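Local structure of putative Transcriptional Regulator (2IA2) at residues R37-V42 with L48-A53. The protein probably binds DNA through an N-terminal helix-turn-helix domain and regulates transcription as a member of the IclR family. Residues are numbered along the deposited sequence; the frame is centred on the assembly and turned at random.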
loop_
_atom_site.group_PDB
_atom_site.type_symbol
_atom_site.label_atom_id
_atom_site.label_comp_id
_atom_site.label_asym_id
_atom_site.label_seq_id
_atom_site.Cartn_x
_atom_site.Cartn_y
_atom_site.Cartn_z
ATOM N N ARG A 37 21.929 12.508 6.642
ATOM C CA ARG A 37 21.980 13.683 7.513
ATOM C C ARG A 37 23.108 13.605 8.525
ATOM O O ARG A 37 23.465 12.494 8.958
ATOM C CB ARG A 37 20.662 13.854 8.284
ATOM C CG ARG A 37 19.422 14.243 7.476
ATOM C CD ARG A 37 18.371 14.565 8.509
ATOM N NE ARG A 37 17.033 14.861 8.036
ATOM C CZ ARG A 37 16.542 16.084 7.862
ATOM N NH1 ARG A 37 17.311 17.146 8.011
ATOM N NH2 ARG A 37 15.282 16.252 7.474
ATOM N N THR A 38 23.668 14.764 8.897
ATOM C CA THR A 38 24.667 14.800 9.983
ATOM C C THR A 38 23.920 14.737 11.318
ATOM O O THR A 38 22.693 14.976 11.361
ATOM C CB THR A 38 25.469 16.113 10.020
ATOM O OG1 THR A 38 24.529 17.191 10.076
ATOM C CG2 THR A 38 26.384 16.276 8.796
ATOM N N LEU A 39 24.640 14.422 12.391
ATOM C CA LEU A 39 24.103 14.577 13.733
ATOM C C LEU A 39 23.409 15.941 13.995
ATOM O O LEU A 39 22.278 15.979 14.461
ATOM C CB LEU A 39 25.189 14.295 14.789
ATOM C CG LEU A 39 24.775 14.337 16.266
ATOM C CD1 LEU A 39 23.584 13.400 16.607
ATOM C CD2 LEU A 39 25.935 14.047 17.214
ATOM N N SER A 40 24.057 17.063 13.687
ATOM C CA SER A 40 23.442 18.368 13.959
ATOM C C SER A 40 22.149 18.525 13.145
ATOM O O SER A 40 21.148 19.104 13.622
ATOM C CB SER A 40 24.391 19.524 13.620
ATOM O OG SER A 40 25.520 19.488 14.476
ATOM N N ASP A 41 22.166 18.016 11.919
ATOM C CA ASP A 41 21.017 18.155 11.048
ATOM C C ASP A 41 19.849 17.269 11.488
ATOM O O ASP A 41 18.700 17.665 11.374
ATOM C CB ASP A 41 21.398 17.880 9.589
ATOM C CG ASP A 41 20.307 18.327 8.586
ATOM O OD1 ASP A 41 19.839 19.515 8.648
ATOM O OD2 ASP A 41 19.950 17.494 7.696
ATOM N N VAL A 42 20.139 16.088 12.002
ATOM C CA VAL A 42 19.099 15.249 12.589
ATOM C C VAL A 42 18.541 15.931 13.849
ATOM O O VAL A 42 17.324 15.891 14.069
ATOM C CB VAL A 42 19.647 13.846 12.989
ATOM C CG1 VAL A 42 18.700 13.129 13.905
ATOM C CG2 VAL A 42 19.935 13.013 11.771
ATOM N N LEU A 48 15.644 18.381 18.615
ATOM C CA LEU A 48 16.462 17.755 19.672
ATOM C C LEU A 48 17.797 18.488 19.756
ATOM O O LEU A 48 18.000 19.488 19.086
ATOM C CB LEU A 48 16.662 16.234 19.397
ATOM C CG LEU A 48 15.376 15.396 19.506
ATOM C CD1 LEU A 48 15.690 13.964 19.279
ATOM C CD2 LEU A 48 14.565 15.604 20.847
ATOM N N THR A 49 18.705 17.996 20.595
ATOM C CA THR A 49 20.083 18.506 20.672
ATOM C C THR A 49 20.999 17.422 20.102
ATOM O O THR A 49 20.562 16.296 19.889
ATOM C CB THR A 49 20.489 18.754 22.113
ATOM O OG1 THR A 49 20.359 17.536 22.839
ATOM C CG2 THR A 49 19.521 19.795 22.824
ATOM N N ARG A 50 22.264 17.743 19.876
ATOM C CA ARG A 50 23.230 16.731 19.423
ATOM C C ARG A 50 23.300 15.545 20.420
ATOM O O ARG A 50 23.209 14.364 19.999
ATOM C CB ARG A 50 24.601 17.374 19.179
ATOM C CG ARG A 50 24.599 18.430 18.053
ATOM C CD ARG A 50 25.959 19.097 17.889
ATOM N NE ARG A 50 27.085 18.144 17.992
ATOM C CZ ARG A 50 27.631 17.473 16.974
ATOM N NH1 ARG A 50 27.180 17.620 15.724
ATOM N NH2 ARG A 50 28.666 16.659 17.203
ATOM N N ALA A 51 23.360 15.845 21.719
ATOM C CA ALA A 51 23.506 14.765 22.735
ATOM C C ALA A 51 22.283 13.834 22.800
ATOM O O ALA A 51 22.448 12.590 22.892
ATOM C CB ALA A 51 23.842 15.333 24.126
ATOM N N THR A 52 21.069 14.401 22.743
ATOM C CA THR A 52 19.878 13.553 22.756
ATOM C C THR A 52 19.708 12.824 21.420
ATOM O O THR A 52 19.480 11.625 21.429
ATOM C CB THR A 52 18.581 14.283 23.156
ATOM O OG1 THR A 52 18.441 15.427 22.333
ATOM C CG2 THR A 52 18.645 14.764 24.643
ATOM N N ALA A 53 19.832 13.529 20.296
ATOM C CA ALA A 53 19.787 12.872 18.976
ATOM C C ALA A 53 20.791 11.716 18.829
ATOM O O ALA A 53 20.454 10.673 18.255
ATOM C CB ALA A 53 19.999 13.927 17.827
HETATM O O HOH W 1 26.990 16.871 12.696
#
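Leu39 and Arg50 meet where the first turns of two consecutive helices, 39-46 and 50-63, pack against each other, and the pair illustrates how one leucine can serve both apolar packing and a charged side chain. Followed outward, Leu39 CB lies 4.0 Å from Arg50 NH1, and CG is 4.0 Å from Arg50 O. A chi1 of -177°, which sets CG opposite the backbone N, sends the leucine's branch toward helix 50-63, where its two methyls part company. CD1 turns inward, 3.5 Å from Arg50 O. It also packs on Ala53 CB at 3.8 Å. CD2 instead sits over one face of the Arg50 guanidinium, displaced toward its rim, 3.8 Å from Arg50 CZ.

The same guanidinium is used at its edge by Ser40. Arg50 NH1 donates to Ser40 OG over 2.8 Å, with an N-H...O angle of 153° and the oxygen close to the guanidinium plane. A bend at chi3 (41°) folds the arginine back to this position. A water adds a second, weaker link between Ser40 N and Arg50 NH1. Deeper down, Val42 CG1 packs on Ala53 CB at 4.2 Å, and both Leu39 and Val42 go on to touch Leu57 one turn further along. An alanine in place of Leu39 would remove both methyls, which would probably open a gap beside Ala53 and leave the guanidinium face without its apolar cover.

Thr38 caps the first helix, its OG1 accepting from Asp41 N, while Thr49 occupies the N-cap position of the second. Joined by a short turn, helices 39-46 and 50-63 form the helix-turn-helix; antiparallel strands 66-68 and 72-75 make it winged, and helix 50-63 is by position probably the DNA-recognition helix.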